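Local structure of bacterioferritin (Mycobacterium smegmatis str. MC2 155, 3BKN) at residues L15-T20 / R73-R78. The protein probably stores iron, oxidising ferrous ions with dioxygen at a di-nuclear centre and depositing the ferric mineral inside a hollow shell of 24 subunits. Sequence-based numbering, arbitrary orientation.
Sequences LTSELT and RLFSLR. With ZN (zinc ion), chain M.
With CG2 of T16 anti to its backbone N and CG of F75 anti to its own carbonyl carbon (chi1 -65°), the threonine methyl settles over the phenyl ring. This contact belongs to the ferritin-like four-helix bundle, where the long crossover loop between helices 38-64 and 83-110 runs lengthwise along helix 5-34. CG2 of T16 makes a CH-pi contact 3.4 Å from the F75 ring centroid, only 8° off the ring normal. The next residue, S17, meets the same ring differently: its OG lies in the ring plane at the edge, 3.4 Å from CE2 of F75. The backbone beside the ring is fixed by T20, whose OG1 accepts a hydrogen bond of 2.9 Å from F75 N, nearly straight at 165°. The same hydroxyl donates to T16 O within the helix, and that carbonyl also accepts from T20 N, the two donors approaching opposite faces of its plane. T20 thus links a helix carbonyl to the loop's amide. A second subunit also grips the loop: Q72 of that subunit hydrogen-bonds F75 O and L77 N, and its Y71 packs on L74 and L77. The same helix segment reaches both cofactors: L19 touches the heme, while E18, turned from the loop, shares a zinc ion with E51, H54 and E127, its OE1 2.0 Å from the metal. Just before F75, L74 lays its CD2 methyl against the helix backbone, 3.5 Å from L19 O and 4.0 Å from L19 CB.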
loop_
_atom_site.group_PDB
_atom_site.type_symbol
_atom_site.label_atom_id
_atom_site.label_comp_id
_atom_site.label_asym_id
_atom_site.label_seq_id
_atom_site.Cartn_x
_atom_site.Cartn_y
_atom_site.Cartn_z
ATOM N N LEU A 15 -30.586 27.435 -33.642
ATOM C CA LEU A 15 -29.625 28.144 -32.793
ATOM C C LEU A 15 -30.313 29.241 -31.996
ATOM O O LEU A 15 -30.025 29.390 -30.801
ATOM C CB LEU A 15 -28.473 28.769 -33.610
ATOM C CG LEU A 15 -27.365 29.408 -32.794
ATOM C CD1 LEU A 15 -26.740 28.426 -31.804
ATOM C CD2 LEU A 15 -26.353 29.818 -33.726
ATOM N N THR A 16 -31.199 30.010 -32.648
ATOM C CA THR A 16 -31.858 31.085 -31.944
ATOM C C THR A 16 -32.682 30.506 -30.826
ATOM O O THR A 16 -32.652 31.036 -29.706
ATOM C CB THR A 16 -32.705 31.952 -32.864
ATOM O OG1 THR A 16 -31.823 32.663 -33.729
ATOM C CG2 THR A 16 -33.546 32.983 -32.059
ATOM N N SER A 17 -33.386 29.409 -31.104
ATOM C CA SER A 17 -34.167 28.709 -30.046
ATOM C C SER A 17 -33.307 28.253 -28.856
ATOM O O SER A 17 -33.707 28.477 -27.704
ATOM C CB SER A 17 -34.945 27.501 -30.571
ATOM O OG SER A 17 -36.279 27.846 -30.848
ATOM N N GLU A 18 -32.145 27.639 -29.117
ATOM C CA GLU A 18 -31.265 27.291 -28.014
ATOM C C GLU A 18 -30.765 28.523 -27.240
ATOM O O GLU A 18 -30.662 28.489 -25.996
ATOM C CB GLU A 18 -30.046 26.461 -28.412
ATOM C CG GLU A 18 -30.286 25.403 -29.362
ATOM C CD GLU A 18 -31.027 24.223 -28.803
ATOM O OE1 GLU A 18 -31.128 24.061 -27.576
ATOM O OE2 GLU A 18 -31.488 23.418 -29.628
ATOM N N LEU A 19 -30.414 29.593 -27.931
ATOM C CA LEU A 19 -29.856 30.684 -27.190
ATOM C C LEU A 19 -30.932 31.253 -26.313
ATOM O O LEU A 19 -30.622 31.775 -25.239
ATOM C CB LEU A 19 -29.298 31.773 -28.062
ATOM C CG LEU A 19 -28.164 31.294 -28.908
ATOM C CD1 LEU A 19 -27.957 32.317 -29.984
ATOM C CD2 LEU A 19 -26.943 31.093 -28.091
ATOM N N THR A 20 -32.188 31.147 -26.757
ATOM C CA THR A 20 -33.310 31.663 -25.989
ATOM C C THR A 20 -33.586 30.745 -24.844
ATOM O O THR A 20 -33.813 31.220 -23.735
ATOM C CB THR A 20 -34.589 31.750 -26.803
ATOM O OG1 THR A 20 -34.380 32.569 -27.964
ATOM C CG2 THR A 20 -35.660 32.367 -25.966
ATOM N N ARG A 73 -29.563 37.315 -32.246
ATOM C CA ARG A 73 -31.019 37.312 -32.197
ATOM C C ARG A 73 -31.456 36.436 -31.061
ATOM O O ARG A 73 -30.891 35.378 -30.875
ATOM C CB ARG A 73 -31.508 36.802 -33.543
ATOM C CG ARG A 73 -32.968 36.633 -33.734
ATOM C CD ARG A 73 -33.241 36.102 -35.133
ATOM N NE ARG A 73 -34.670 36.185 -35.401
ATOM C CZ ARG A 73 -35.212 35.939 -36.584
ATOM N NH1 ARG A 73 -34.429 35.593 -37.608
ATOM N NH2 ARG A 73 -36.529 36.051 -36.742
ATOM N N LEU A 74 -32.424 36.909 -30.267
ATOM C CA LEU A 74 -33.158 36.082 -29.255
ATOM C C LEU A 74 -34.660 36.117 -29.520
ATOM O O LEU A 74 -35.165 37.116 -30.018
ATOM C CB LEU A 74 -32.955 36.613 -27.839
ATOM C CG LEU A 74 -31.678 36.339 -27.040
ATOM C CD1 LEU A 74 -31.750 37.126 -25.742
ATOM C CD2 LEU A 74 -31.448 34.832 -26.765
ATOM N N PHE A 75 -35.380 35.048 -29.186
ATOM C CA PHE A 75 -36.841 35.104 -29.239
ATOM C C PHE A 75 -37.325 35.733 -27.953
ATOM O O PHE A 75 -36.517 36.137 -27.131
ATOM C CB PHE A 75 -37.453 33.726 -29.432
ATOM C CG PHE A 75 -37.127 33.079 -30.755
ATOM C CD1 PHE A 75 -37.175 33.815 -31.958
ATOM C CD2 PHE A 75 -36.817 31.699 -30.807
ATOM C CE1 PHE A 75 -36.907 33.210 -33.211
ATOM C CE2 PHE A 75 -36.539 31.061 -32.038
ATOM C CZ PHE A 75 -36.590 31.824 -33.259
ATOM N N SER A 76 -38.633 35.850 -27.773
ATOM C CA SER A 76 -39.180 36.431 -26.537
ATOM C C SER A 76 -39.075 35.512 -25.351
ATOM O O SER A 76 -39.603 34.417 -25.383
ATOM C CB SER A 76 -40.644 36.716 -26.700
ATOM O OG SER A 76 -40.764 37.910 -27.413
ATOM N N LEU A 77 -38.411 35.948 -24.296
ATOM C CA LEU A 77 -38.395 35.177 -23.074
ATOM C C LEU A 77 -39.769 35.158 -22.422
ATOM O O LEU A 77 -40.432 36.171 -22.362
ATOM C CB LEU A 77 -37.407 35.792 -22.106
ATOM C CG LEU A 77 -35.989 35.517 -22.527
ATOM C CD1 LEU A 77 -35.114 36.524 -21.864
ATOM C CD2 LEU A 77 -35.689 34.138 -22.038
ATOM N N ARG A 78 -40.199 34.007 -21.940
ATOM C CA ARG A 78 -41.372 33.929 -21.077
ATOM C C ARG A 78 -40.852 33.676 -19.691
ATOM O O ARG A 78 -40.292 32.610 -19.395
ATOM C CB ARG A 78 -42.285 32.800 -21.511
ATOM C CG ARG A 78 -42.512 32.825 -22.997
ATOM C CD ARG A 78 -43.200 31.580 -23.522
ATOM N NE ARG A 78 -42.882 31.431 -24.943
ATOM C CZ ARG A 78 -43.634 30.790 -25.827
ATOM N NH1 ARG A 78 -44.767 30.217 -25.423
ATOM N NH2 ARG A 78 -43.258 30.737 -27.098
HETATM ZN ZN ZN M . -31.934 22.380 -26.980
#